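Local coordinates for heavy metal cation tricomponent efflux pump ZneA(CzcA-like) (PDB 4K0J), which exchanges zinc ions for protons as the inner-membrane pump of a heavy-metal efflux system in the RND superfamily, at residues D41-T46 with L130-G135; G78-R83 with V96-A101; W105-L110 with S126-T131; G169-A174 with L285-E290; L550-I555 with P651-V656. One frame throughout, in Å; residues are numbered along the deposited sequence.

All five contacts lie in the part of the chain outside the transmembrane helices. Contacts 1 and 5 are the buried ones and lie nearest the centre of the chain. There, loops and a helix start are joined by side-chain oxygens: a serine with an aspartate, and a glutamate with backbone N-H groups. Contacts 2 and 4 are partly buried strand pairs, held mainly by backbone bonds. Contact 3 is also partly buried, but an arginine side chain carries it. Contacts 1 and 3 share L130 and T131. Contact 1 also touches contacts 2, 4 and 5, so it is the meeting point. Contacts 2 and 5 do not touch, with nearest atoms about 6 Å apart.

Contact 1 of 5, residues D41-T46 with L130-G135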
# COMPACT_ATOMS: atom_id res chain seq x y z
N ASP C 41 -17.88 1.84 -14.08
CA ASP C 41 -16.84 0.86 -14.35
C ASP C 41 -17.35 -0.54 -13.99
O ASP C 41 -17.14 -1.04 -12.88
CB ASP C 41 -15.57 1.18 -13.58
CG ASP C 41 -14.34 0.53 -14.19
OD1 ASP C 41 -13.35 1.26 -14.44
OD2 ASP C 41 -14.35 -0.70 -14.40
N ILE C 42 -18.04 -1.14 -14.96
CA ILE C 42 -18.66 -2.46 -14.81
C ILE C 42 -17.61 -3.53 -14.57
O ILE C 42 -17.85 -4.50 -13.85
CB ILE C 42 -19.46 -2.81 -16.09
CG1 ILE C 42 -20.60 -1.81 -16.28
CG2 ILE C 42 -20.01 -4.21 -16.03
CD1 ILE C 42 -21.42 -1.57 -15.03
N ALA C 43 -16.43 -3.32 -15.15
CA ALA C 43 -15.33 -4.28 -15.11
C ALA C 43 -14.98 -4.79 -13.72
O ALA C 43 -15.26 -4.13 -12.71
CB ALA C 43 -14.10 -3.68 -15.75
N ASP C 44 -14.36 -5.96 -13.68
CA ASP C 44 -13.80 -6.51 -12.45
C ASP C 44 -12.30 -6.23 -12.44
O ASP C 44 -11.73 -5.87 -13.46
CB ASP C 44 -14.08 -8.01 -12.38
CG ASP C 44 -15.55 -8.34 -12.49
OD1 ASP C 44 -15.89 -9.34 -13.16
OD2 ASP C 44 -16.38 -7.59 -11.92
N THR C 45 -11.68 -6.40 -11.28
CA THR C 45 -10.25 -6.13 -11.15
C THR C 45 -9.41 -7.17 -11.89
O THR C 45 -9.26 -8.30 -11.42
CB THR C 45 -9.84 -6.13 -9.68
OG1 THR C 45 -10.87 -5.50 -8.91
CG2 THR C 45 -8.54 -5.36 -9.51
N THR C 46 -8.87 -6.78 -13.03
CA THR C 46 -8.08 -7.68 -13.87
C THR C 46 -6.75 -7.09 -14.32
O THR C 46 -6.57 -5.87 -14.34
CB THR C 46 -8.87 -8.12 -15.12
OG1 THR C 46 -8.00 -8.83 -16.00
CG2 THR C 46 -9.43 -6.90 -15.85
N LEU C 130 -2.59 -0.22 -16.84
CA LEU C 130 -3.66 -0.30 -15.85
C LEU C 130 -4.91 0.46 -16.30
O LEU C 130 -5.10 1.64 -15.99
CB LEU C 130 -3.18 0.22 -14.49
CG LEU C 130 -4.18 0.11 -13.33
CD1 LEU C 130 -4.62 -1.32 -13.12
CD2 LEU C 130 -3.59 0.66 -12.05
N THR C 131 -5.76 -0.25 -17.04
CA THR C 131 -6.97 0.33 -17.59
C THR C 131 -8.09 -0.70 -17.56
O THR C 131 -7.84 -1.90 -17.56
CB THR C 131 -6.75 0.81 -19.04
OG1 THR C 131 -8.02 1.13 -19.64
CG2 THR C 131 -6.08 -0.27 -19.87
N SER C 132 -9.33 -0.21 -17.52
CA SER C 132 -10.51 -1.05 -17.59
C SER C 132 -10.81 -1.34 -19.05
O SER C 132 -10.44 -0.55 -19.93
CB SER C 132 -11.69 -0.32 -16.94
OG SER C 132 -12.92 -0.96 -17.24
N PRO C 133 -11.49 -2.47 -19.32
CA PRO C 133 -11.96 -2.79 -20.67
C PRO C 133 -12.90 -1.72 -21.24
O PRO C 133 -13.23 -1.77 -22.42
CB PRO C 133 -12.72 -4.10 -20.47
CG PRO C 133 -12.97 -4.18 -19.00
CD PRO C 133 -11.78 -3.55 -18.38
N ILE C 134 -13.33 -0.79 -20.40
CA ILE C 134 -14.09 0.37 -20.86
C ILE C 134 -13.28 1.66 -20.72
O ILE C 134 -13.84 2.75 -20.61
CB ILE C 134 -15.40 0.54 -20.06
CG1 ILE C 134 -15.10 0.86 -18.60
CG2 ILE C 134 -16.25 -0.71 -20.17
CD1 ILE C 134 -16.27 1.48 -17.88
N GLY C 135 -11.96 1.53 -20.75
CA GLY C 135 -11.09 2.68 -20.61
C GLY C 135 -10.77 3.35 -21.93
O GLY C 135 -10.18 4.43 -21.96
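S132 OG has two polar partners. It donates to D41 OD2 across the contact, with OG 3.2 Å from OD2. It accepts from the backbone N of I134, and that bond is nearly straight, with an N-H...O angle of 173°. The N-H of I134 holds the oxygen from its own chain segment, and the hydroxyl proton goes to the aspartate. S132 OG meets OD2 from above the carboxylate plane, 41° out of it. D41 CG lies anti to the backbone N (chi1 -159°), which puts CG 3.7 Å from S132 OG.

The I134 N to S132 OG bond makes an ST turn. The same serine starts a type I beta turn to G135, closed by G135 N on S132 O. Together they bend the chain between the short strand 131-132 and strand 135-143. In RND pumps such a link joins the first two porter subdomains, and the position here is consistent with that.

Apolar groups flank the polar pair. A43 CB lies 3.3 Å from S132 OG and 3.5 Å from P133 CG, and touches P133 CD as well. I134 CD1 packs against the backbone of D41, 3.6 Å from D41 CA. Beyond the contact, K459 NZ binds I42 O and A43 O and forms a salt bridge with D44 OD2. This ties the loop 41-46 to helix 455-460. R323 NH1 donates to I134 O.

Contact 2 of 5, residues G78-R83 with V96-A101; sequences GMHVMR and VFKDGA
H80 and V81 both face V96, which makes a classic beta bulge in the hairpin of strands 79-87 and 90-97. V96 O accepts from both amides. H80 N is 2.9 Å from V96 O, in the carbonyl plane and on a lone pair. V81 N is at the same distance from V96 O but tilted 32° from that plane. V96 N returns a bond to V81 O. Past the bulge, K98 N donates to G78 O, with N and O 2.7 Å apart. G78 has a positive phi (74°), which favours glycine.

V81 and V96 put their side chains on the same face of the sheet, with V81 CB 3.7 Å from V96 CG1. H80 runs beside V96 and points the same way. V96 CG2 lies at the edge of the imidazole, in its plane, near ND1. M79 and F97 form a non-hydrogen-bonded pair whose side chains diverge. F97 packs on S106 of helix 103-113, and M79 on M74 and M803.

K98 crosses the histidine obliquely. Its chain bends at chi2 (-66°), which brings CD to 4.0 Å from H80 CD2. Further out on the side chain, K98 CE lies 3.5 Å from H80 CD2.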
# COMPACT_ATOMS: atom_id res chain seq x y z
N GLY C 78 -5.72 -13.41 -3.95
CA GLY C 78 -6.88 -12.71 -4.47
C GLY C 78 -7.25 -13.10 -5.88
O GLY C 78 -8.11 -12.46 -6.49
N MET C 79 -6.62 -14.14 -6.41
CA MET C 79 -6.92 -14.60 -7.76
C MET C 79 -8.32 -15.22 -7.82
O MET C 79 -8.75 -15.89 -6.89
CB MET C 79 -5.88 -15.61 -8.22
CG MET C 79 -5.98 -15.95 -9.69
SD MET C 79 -5.99 -17.73 -10.01
CE MET C 79 -7.61 -18.17 -9.38
N HIS C 80 -9.03 -14.98 -8.92
CA HIS C 80 -10.36 -15.54 -9.10
C HIS C 80 -10.43 -16.43 -10.33
O HIS C 80 -10.73 -17.61 -10.23
CB HIS C 80 -11.41 -14.44 -9.21
CG HIS C 80 -12.80 -14.94 -9.41
ND1 HIS C 80 -13.60 -14.52 -10.45
CD2 HIS C 80 -13.54 -15.83 -8.71
CE1 HIS C 80 -14.77 -15.13 -10.38
NE2 HIS C 80 -14.76 -15.93 -9.33
N VAL C 81 -10.17 -15.84 -11.49
CA VAL C 81 -10.15 -16.60 -12.74
C VAL C 81 -8.81 -16.40 -13.44
O VAL C 81 -8.33 -15.27 -13.56
CB VAL C 81 -11.27 -16.16 -13.69
CG1 VAL C 81 -11.24 -16.98 -14.97
CG2 VAL C 81 -12.62 -16.31 -13.02
N MET C 82 -8.21 -17.50 -13.91
CA MET C 82 -6.94 -17.39 -14.60
C MET C 82 -6.96 -18.00 -16.00
O MET C 82 -7.08 -19.21 -16.15
CB MET C 82 -5.82 -18.02 -13.79
CG MET C 82 -4.45 -17.54 -14.22
SD MET C 82 -3.15 -18.72 -13.84
CE MET C 82 -1.75 -17.86 -14.56
N ARG C 83 -6.84 -17.14 -17.01
CA ARG C 83 -6.84 -17.56 -18.40
C ARG C 83 -5.49 -17.25 -19.05
O ARG C 83 -4.70 -16.49 -18.50
CB ARG C 83 -7.95 -16.85 -19.16
CG ARG C 83 -9.26 -17.61 -19.17
CD ARG C 83 -10.38 -16.84 -18.51
NE ARG C 83 -10.72 -15.63 -19.25
CZ ARG C 83 -11.76 -14.85 -18.96
NH1 ARG C 83 -12.56 -15.16 -17.94
NH2 ARG C 83 -12.00 -13.76 -19.68
N VAL C 96 -7.96 -12.40 -13.61
CA VAL C 96 -8.99 -11.60 -12.96
C VAL C 96 -9.07 -12.01 -11.49
O VAL C 96 -8.96 -13.19 -11.16
CB VAL C 96 -10.35 -11.71 -13.68
CG1 VAL C 96 -10.29 -12.74 -14.79
CG2 VAL C 96 -11.48 -12.02 -12.70
N PHE C 97 -9.23 -11.01 -10.62
CA PHE C 97 -9.15 -11.20 -9.17
C PHE C 97 -10.52 -11.25 -8.50
O PHE C 97 -11.55 -11.07 -9.14
CB PHE C 97 -8.33 -10.07 -8.54
CG PHE C 97 -6.89 -10.07 -8.95
CD1 PHE C 97 -6.50 -9.57 -10.18
CD2 PHE C 97 -5.91 -10.54 -8.09
CE1 PHE C 97 -5.17 -9.56 -10.56
CE2 PHE C 97 -4.58 -10.53 -8.47
CZ PHE C 97 -4.21 -10.04 -9.70
N LYS C 98 -10.52 -11.52 -7.20
CA LYS C 98 -11.75 -11.50 -6.41
C LYS C 98 -12.13 -10.06 -6.17
O LYS C 98 -11.33 -9.16 -6.41
CB LYS C 98 -11.57 -12.24 -5.08
CG LYS C 98 -12.03 -13.69 -5.09
CD LYS C 98 -13.55 -13.79 -5.28
CE LYS C 98 -14.01 -15.24 -5.29
NZ LYS C 98 -15.47 -15.36 -5.59
N ASP C 99 -13.35 -9.83 -5.69
CA ASP C 99 -13.80 -8.47 -5.41
C ASP C 99 -13.26 -7.94 -4.08
O ASP C 99 -13.11 -8.69 -3.11
CB ASP C 99 -15.33 -8.37 -5.45
CG ASP C 99 -15.84 -7.86 -6.78
OD1 ASP C 99 -15.09 -7.97 -7.78
OD2 ASP C 99 -16.98 -7.36 -6.83
N GLY C 100 -12.95 -6.65 -4.06
CA GLY C 100 -12.33 -6.02 -2.91
C GLY C 100 -10.82 -5.96 -3.10
O GLY C 100 -10.12 -5.27 -2.35
N ALA C 101 -10.33 -6.68 -4.10
CA ALA C 101 -8.90 -6.69 -4.40
C ALA C 101 -8.49 -5.39 -5.07
O ALA C 101 -8.86 -5.12 -6.22
CB ALA C 101 -8.55 -7.88 -5.28

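Contact 3 of 5, residues W105-L110 with S126-T131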
# COMPACT_ATOMS: atom_id res chain seq x y z
N TRP C 105 -2.22 -2.98 -5.68
CA TRP C 105 -1.89 -4.12 -4.84
C TRP C 105 -1.78 -5.40 -5.66
O TRP C 105 -0.75 -6.07 -5.66
CB TRP C 105 -2.96 -4.28 -3.76
CG TRP C 105 -2.76 -5.43 -2.83
CD1 TRP C 105 -3.10 -6.74 -3.04
CD2 TRP C 105 -2.19 -5.38 -1.52
NE1 TRP C 105 -2.77 -7.50 -1.95
CE2 TRP C 105 -2.21 -6.69 -1.00
CE3 TRP C 105 -1.65 -4.36 -0.73
CZ2 TRP C 105 -1.71 -7.00 0.27
CZ3 TRP C 105 -1.16 -4.67 0.53
CH2 TRP C 105 -1.20 -5.98 1.02
N SER C 106 -2.86 -5.72 -6.37
CA SER C 106 -2.91 -6.91 -7.22
C SER C 106 -1.80 -6.91 -8.26
O SER C 106 -1.07 -7.89 -8.39
CB SER C 106 -4.27 -7.03 -7.90
OG SER C 106 -5.27 -7.44 -6.98
N ARG C 107 -1.67 -5.80 -8.99
CA ARG C 107 -0.64 -5.65 -10.01
C ARG C 107 0.73 -5.85 -9.40
O ARG C 107 1.67 -6.28 -10.07
CB ARG C 107 -0.71 -4.25 -10.63
CG ARG C 107 -2.06 -3.87 -11.17
CD ARG C 107 -2.08 -4.00 -12.67
NE ARG C 107 -1.01 -3.22 -13.28
CZ ARG C 107 -0.90 -3.02 -14.59
NH1 ARG C 107 0.10 -2.31 -15.08
NH2 ARG C 107 -1.80 -3.54 -15.41
N GLN C 108 0.84 -5.52 -8.11
CA GLN C 108 2.09 -5.67 -7.40
C GLN C 108 2.38 -7.14 -7.09
O GLN C 108 3.51 -7.59 -7.22
CB GLN C 108 2.09 -4.85 -6.11
CG GLN C 108 3.47 -4.65 -5.51
CD GLN C 108 4.44 -4.03 -6.49
OE1 GLN C 108 5.58 -4.47 -6.63
NE2 GLN C 108 3.98 -2.98 -7.19
N ARG C 109 1.35 -7.87 -6.67
CA ARG C 109 1.53 -9.29 -6.37
C ARG C 109 1.89 -10.04 -7.65
O ARG C 109 2.78 -10.91 -7.67
CB ARG C 109 0.26 -9.88 -5.77
CG ARG C 109 -0.35 -9.07 -4.63
CD ARG C 109 0.42 -9.20 -3.34
NE ARG C 109 1.62 -8.37 -3.31
CZ ARG C 109 1.63 -7.08 -2.98
NH1 ARG C 109 2.78 -6.41 -2.98
NH2 ARG C 109 0.51 -6.46 -2.66
N LEU C 110 1.18 -9.69 -8.71
CA LEU C 110 1.40 -10.25 -10.03
C LEU C 110 2.84 -9.99 -10.43
O LEU C 110 3.59 -10.91 -10.73
CB LEU C 110 0.46 -9.60 -11.03
CG LEU C 110 0.13 -10.37 -12.31
CD1 LEU C 110 -0.51 -11.70 -11.96
CD2 LEU C 110 -0.77 -9.54 -13.20
N SER C 126 6.10 -8.84 -19.18
CA SER C 126 5.78 -7.47 -18.77
C SER C 126 4.34 -7.36 -18.28
O SER C 126 3.57 -8.32 -18.35
CB SER C 126 6.03 -6.51 -19.93
OG SER C 126 5.26 -5.32 -19.79
N LEU C 127 3.96 -6.18 -17.78
CA LEU C 127 2.59 -5.96 -17.33
C LEU C 127 1.87 -4.99 -18.26
O LEU C 127 2.41 -3.95 -18.64
CB LEU C 127 2.58 -5.42 -15.90
CG LEU C 127 1.48 -6.01 -15.02
CD1 LEU C 127 1.65 -7.50 -14.91
CD2 LEU C 127 1.52 -5.38 -13.65
N ASP C 128 0.64 -5.33 -18.63
CA ASP C 128 -0.17 -4.47 -19.49
C ASP C 128 -0.56 -3.20 -18.73
O ASP C 128 -0.54 -3.19 -17.50
CB ASP C 128 -1.41 -5.22 -19.98
CG ASP C 128 -2.57 -5.18 -18.99
OD1 ASP C 128 -3.71 -4.88 -19.41
OD2 ASP C 128 -2.35 -5.45 -17.79
N PRO C 129 -0.90 -2.12 -19.45
CA PRO C 129 -1.34 -0.87 -18.82
C PRO C 129 -2.55 -1.03 -17.89
O PRO C 129 -3.41 -1.87 -18.13
CB PRO C 129 -1.71 0.02 -20.03
CG PRO C 129 -1.75 -0.90 -21.21
CD PRO C 129 -0.77 -1.98 -20.91
N LEU C 130 -2.59 -0.22 -16.84
CA LEU C 130 -3.66 -0.30 -15.85
C LEU C 130 -4.91 0.46 -16.30
O LEU C 130 -5.10 1.64 -15.99
CB LEU C 130 -3.18 0.22 -14.49
CG LEU C 130 -4.18 0.11 -13.33
CD1 LEU C 130 -4.62 -1.32 -13.12
CD2 LEU C 130 -3.59 0.66 -12.05
N THR C 131 -5.76 -0.25 -17.04
CA THR C 131 -6.97 0.33 -17.59
C THR C 131 -8.09 -0.70 -17.56
O THR C 131 -7.84 -1.90 -17.56
CB THR C 131 -6.75 0.81 -19.04
OG1 THR C 131 -8.02 1.13 -19.64
CG2 THR C 131 -6.08 -0.27 -19.87
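The R107 guanidinium lies between two leucines. L127 CD2 sits 3.2 Å above one face, offset toward the rim. L130 CB sits over the centre of the opposite face, 4.0 Å above the plane. The backbone carbonyl of D128 comes to the edge, near the plane. D128 O accepts from both terminal nitrogens. The bond from NH1 is weak, and the one from NH2 is modelled too short for its length to be trusted.

R107 NH2 also forms a salt bridge with D128 OD2, 3.1 Å away. The guanidinium and carboxylate planes are 45° apart. D128 OD2 has a second partner in the backbone N of Q48, on strand 46-52. The bend of R107 at chi2 (-102°) places CD 3.7 Å from L130 CD1. One turn on, L110 CD2 meets L127 CD1 at 3.6 Å.

On the helix itself, R109 NH2 lies over the centre of the W105 ring. The W105 ring also meets that of Y104 of the second subunit, with the planes at about 70°. The whole is helix-on-sheet packing: helix 103-113 lies against the edge strand 126-127. Its place between subunits is consistent with the pore helix of the first porter subdomain in trimeric RND pumps.

Contact 4 of 5, residues G169-A174 with L285-E290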
# COMPACT_ATOMS: atom_id res chain seq x y z
N GLY C 169 -4.42 11.19 -16.29
CA GLY C 169 -5.52 10.24 -16.28
C GLY C 169 -5.44 9.31 -17.48
O GLY C 169 -6.21 8.37 -17.59
N VAL C 170 -4.50 9.60 -18.37
CA VAL C 170 -4.28 8.76 -19.54
C VAL C 170 -3.11 7.82 -19.29
O VAL C 170 -1.95 8.25 -19.28
CB VAL C 170 -3.98 9.59 -20.81
CG1 VAL C 170 -3.69 8.67 -21.99
CG2 VAL C 170 -5.13 10.50 -21.12
N VAL C 171 -3.41 6.55 -19.07
CA VAL C 171 -2.38 5.60 -18.71
C VAL C 171 -1.50 5.25 -19.92
O VAL C 171 -0.29 5.16 -19.80
CB VAL C 171 -2.96 4.35 -18.01
CG1 VAL C 171 -3.88 3.56 -18.95
CG2 VAL C 171 -1.84 3.48 -17.48
N ASP C 172 -2.12 5.08 -21.08
CA ASP C 172 -1.37 4.86 -22.32
C ASP C 172 -2.23 5.07 -23.56
O ASP C 172 -3.46 5.17 -23.48
CB ASP C 172 -0.74 3.46 -22.35
CG ASP C 172 0.38 3.35 -23.37
OD1 ASP C 172 0.92 4.41 -23.76
OD2 ASP C 172 0.73 2.22 -23.77
N VAL C 173 -1.55 5.16 -24.71
CA VAL C 173 -2.20 5.30 -26.00
C VAL C 173 -1.81 4.12 -26.89
O VAL C 173 -0.63 3.77 -26.98
CB VAL C 173 -1.77 6.59 -26.71
CG1 VAL C 173 -2.87 7.08 -27.62
CG2 VAL C 173 -1.42 7.64 -25.69
N ALA C 174 -2.80 3.52 -27.53
CA ALA C 174 -2.57 2.34 -28.37
C ALA C 174 -2.61 2.67 -29.87
O ALA C 174 -3.65 3.06 -30.39
CB ALA C 174 -3.57 1.26 -28.04
N LEU C 285 -6.39 5.32 -23.57
CA LEU C 285 -6.76 4.39 -22.51
C LEU C 285 -6.92 5.09 -21.18
O LEU C 285 -5.94 5.55 -20.58
CB LEU C 285 -5.72 3.28 -22.40
CG LEU C 285 -5.42 2.59 -23.73
CD1 LEU C 285 -4.45 1.43 -23.55
CD2 LEU C 285 -6.71 2.12 -24.37
N LEU C 286 -8.17 5.16 -20.72
CA LEU C 286 -8.49 5.74 -19.43
C LEU C 286 -7.82 4.94 -18.33
O LEU C 286 -8.06 3.74 -18.19
CB LEU C 286 -10.01 5.75 -19.22
CG LEU C 286 -10.50 6.38 -17.92
CD1 LEU C 286 -10.47 7.90 -18.01
CD2 LEU C 286 -11.89 5.88 -17.57
N LEU C 287 -6.96 5.61 -17.56
CA LEU C 287 -6.33 5.03 -16.38
C LEU C 287 -7.41 4.53 -15.44
O LEU C 287 -8.45 5.17 -15.29
CB LEU C 287 -5.46 6.06 -15.66
CG LEU C 287 -4.99 5.71 -14.25
CD1 LEU C 287 -4.04 4.52 -14.26
CD2 LEU C 287 -4.36 6.90 -13.56
N LYS C 288 -7.16 3.38 -14.82
CA LYS C 288 -8.15 2.76 -13.95
C LYS C 288 -8.55 3.68 -12.81
O LYS C 288 -7.71 4.35 -12.21
CB LYS C 288 -7.61 1.44 -13.40
CG LYS C 288 -8.64 0.58 -12.69
CD LYS C 288 -9.78 0.21 -13.63
CE LYS C 288 -10.77 -0.71 -12.94
NZ LYS C 288 -10.05 -1.81 -12.27
N ASN C 289 -9.85 3.70 -12.52
CA ASN C 289 -10.41 4.48 -11.41
C ASN C 289 -10.10 5.98 -11.47
O ASN C 289 -9.70 6.58 -10.48
CB ASN C 289 -10.03 3.88 -10.05
CG ASN C 289 -10.59 2.48 -9.85
OD1 ASN C 289 -9.93 1.61 -9.29
ND2 ASN C 289 -11.81 2.26 -10.33
N GLU C 290 -10.29 6.56 -12.65
CA GLU C 290 -10.23 8.01 -12.83
C GLU C 290 -11.45 8.44 -13.64
O GLU C 290 -11.96 7.67 -14.46
CB GLU C 290 -8.94 8.42 -13.53
CG GLU C 290 -7.67 8.15 -12.72
CD GLU C 290 -7.53 9.06 -11.50
OE1 GLU C 290 -8.23 10.09 -11.43
OE2 GLU C 290 -6.71 8.74 -10.61
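V171 N donates to L285 O in an antiparallel pair of strands, 170-174 and 285-287, whose axes approach to 4.6 Å at 156°. V171 N and L285 O are 3.1 Å apart. L287 N donates to G169 O, with N and O 2.9 Å apart, and L285 N to D172 O. V170 and L286 form a non-hydrogen-bonded pair, and their side chains diverge. G169 has a backbone (phi 108°) that calls for glycine.

V171 carries the apolar contact. Its CB lies 3.8 Å from L287 CB, and the two side chains cross at about a right angle. V171 CG2 touches L287 CD1. V171 CG1 sits between the backbone N and the carbonyl carbon (chi1 64°), where it reaches L285 CB at 3.9 Å. L285 itself covers the D172 carbonyl, with both CB and CG close to D172 O.

V170 and L286 each turn CB away from the opposite strand, and both side chains pack on V295 of helix 292-310, as in a sheet covered by a helix. On its other edge strand 280-287 pairs with strand 135-143, where L286 bonds to G135. L287 packs on Y104 of helix 103-113 in its own chain, where K288 NZ forms a salt bridge with D103 OD2. L287 also packs on P77 of the third subunit.

Contact 5 of 5, residues L550-I555 with P651-V656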
# COMPACT_ATOMS: atom_id res chain seq x y z
N LEU C 550 -28.69 -2.10 -22.93
CA LEU C 550 -27.81 -1.00 -22.54
C LEU C 550 -27.15 -0.36 -23.76
O LEU C 550 -26.00 -0.65 -24.09
CB LEU C 550 -26.74 -1.46 -21.53
CG LEU C 550 -26.82 -0.84 -20.13
CD1 LEU C 550 -27.86 -1.56 -19.28
CD2 LEU C 550 -25.47 -0.84 -19.46
N ASP C 551 -27.89 0.53 -24.42
CA ASP C 551 -27.46 1.11 -25.69
C ASP C 551 -26.32 2.12 -25.54
O ASP C 551 -26.46 3.14 -24.86
CB ASP C 551 -28.65 1.76 -26.39
CG ASP C 551 -28.47 1.84 -27.90
OD1 ASP C 551 -27.33 1.71 -28.38
OD2 ASP C 551 -29.49 2.04 -28.60
N GLU C 552 -25.20 1.83 -26.18
CA GLU C 552 -24.10 2.77 -26.26
C GLU C 552 -24.23 3.56 -27.56
O GLU C 552 -25.20 3.40 -28.30
CB GLU C 552 -22.76 2.04 -26.19
CG GLU C 552 -22.68 1.01 -25.06
CD GLU C 552 -21.36 0.25 -25.03
OE1 GLU C 552 -20.50 0.46 -25.92
OE2 GLU C 552 -21.18 -0.58 -24.11
N GLY C 553 -23.26 4.41 -27.86
CA GLY C 553 -23.33 5.23 -29.06
C GLY C 553 -23.18 4.46 -30.36
O GLY C 553 -23.59 4.94 -31.42
N SER C 554 -22.60 3.27 -30.29
CA SER C 554 -22.18 2.56 -31.49
C SER C 554 -22.40 1.05 -31.44
O SER C 554 -23.15 0.55 -30.60
CB SER C 554 -20.71 2.86 -31.78
OG SER C 554 -19.93 2.73 -30.60
N ILE C 555 -21.75 0.34 -32.36
CA ILE C 555 -21.82 -1.12 -32.43
C ILE C 555 -20.44 -1.72 -32.72
O ILE C 555 -19.77 -1.30 -33.65
CB ILE C 555 -22.78 -1.58 -33.54
CG1 ILE C 555 -24.22 -1.16 -33.23
CG2 ILE C 555 -22.71 -3.09 -33.72
CD1 ILE C 555 -25.21 -1.62 -34.27
N PRO C 651 -18.71 -1.56 -28.17
CA PRO C 651 -17.32 -1.21 -27.85
C PRO C 651 -16.95 -1.29 -26.36
O PRO C 651 -15.84 -1.72 -26.06
CB PRO C 651 -17.19 0.22 -28.37
CG PRO C 651 -18.15 0.27 -29.50
CD PRO C 651 -19.33 -0.53 -29.03
N MET C 652 -17.83 -0.90 -25.45
CA MET C 652 -17.49 -0.96 -24.03
C MET C 652 -17.74 -2.35 -23.46
O MET C 652 -16.88 -2.92 -22.79
CB MET C 652 -18.28 0.06 -23.22
CG MET C 652 -17.93 1.52 -23.46
SD MET C 652 -18.95 2.59 -22.44
CE MET C 652 -17.92 2.78 -20.99
N ILE C 653 -18.93 -2.88 -23.72
CA ILE C 653 -19.37 -4.13 -23.11
C ILE C 653 -18.62 -5.36 -23.62
O ILE C 653 -18.48 -6.35 -22.91
CB ILE C 653 -20.90 -4.33 -23.26
CG1 ILE C 653 -21.40 -5.40 -22.30
CG2 ILE C 653 -21.27 -4.67 -24.70
CD1 ILE C 653 -21.24 -5.04 -20.85
N ASP C 654 -18.12 -5.30 -24.86
CA ASP C 654 -17.36 -6.40 -25.44
C ASP C 654 -16.12 -6.72 -24.60
O ASP C 654 -15.78 -7.89 -24.39
CB ASP C 654 -16.94 -6.05 -26.87
CG ASP C 654 -16.33 -7.22 -27.60
OD1 ASP C 654 -17.08 -8.00 -28.21
OD2 ASP C 654 -15.09 -7.34 -27.59
N GLY C 655 -15.46 -5.67 -24.13
CA GLY C 655 -14.29 -5.82 -23.29
C GLY C 655 -14.57 -6.58 -22.01
O GLY C 655 -13.88 -7.55 -21.70
N VAL C 656 -15.58 -6.14 -21.26
CA VAL C 656 -15.91 -6.77 -19.99
C VAL C 656 -16.46 -8.18 -20.22
O VAL C 656 -16.22 -9.07 -19.41
CB VAL C 656 -16.85 -5.88 -19.11
CG1 VAL C 656 -17.22 -4.59 -19.83
CG2 VAL C 656 -18.10 -6.64 -18.68
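E552 reaches M652 and I653 through an extended side chain. CG lies anti to the carbonyl carbon (chi1 -48°), and CD continues straight on (chi2 178°). The contact joins the entry to strand 554-560 with the chain that leaves strand 645-649. These two strands are antiparallel neighbours in one sheet of the porter region.

The E552 carboxylate reaches the region where helix 653-660 begins and accepts from two successive backbone N-H groups. M652 N is 3.0 Å from E552 OE1, on the syn lone pair, with an N-H...O angle of 165°. I653 N is 3.2 Å from E552 OE2, but that bond is weak. The site is buried, and the positive end of the helix dipole would probably add to the attraction.

The carboxylate also packs on carbon. M652 CB lies near both oxygens, and P651 CD is 3.5 Å from E552 OE1. The E552 and P651 side chains run alongside in opposite senses.

Q650 supports the approach, since its side-chain amide bonds to L550 O and E552 N. M652 also packs on Y39 and on R323 and L326 of helix 323-353. At the strand itself, S554 OG lies 3.2 Å from P651 CG, against the proline ring.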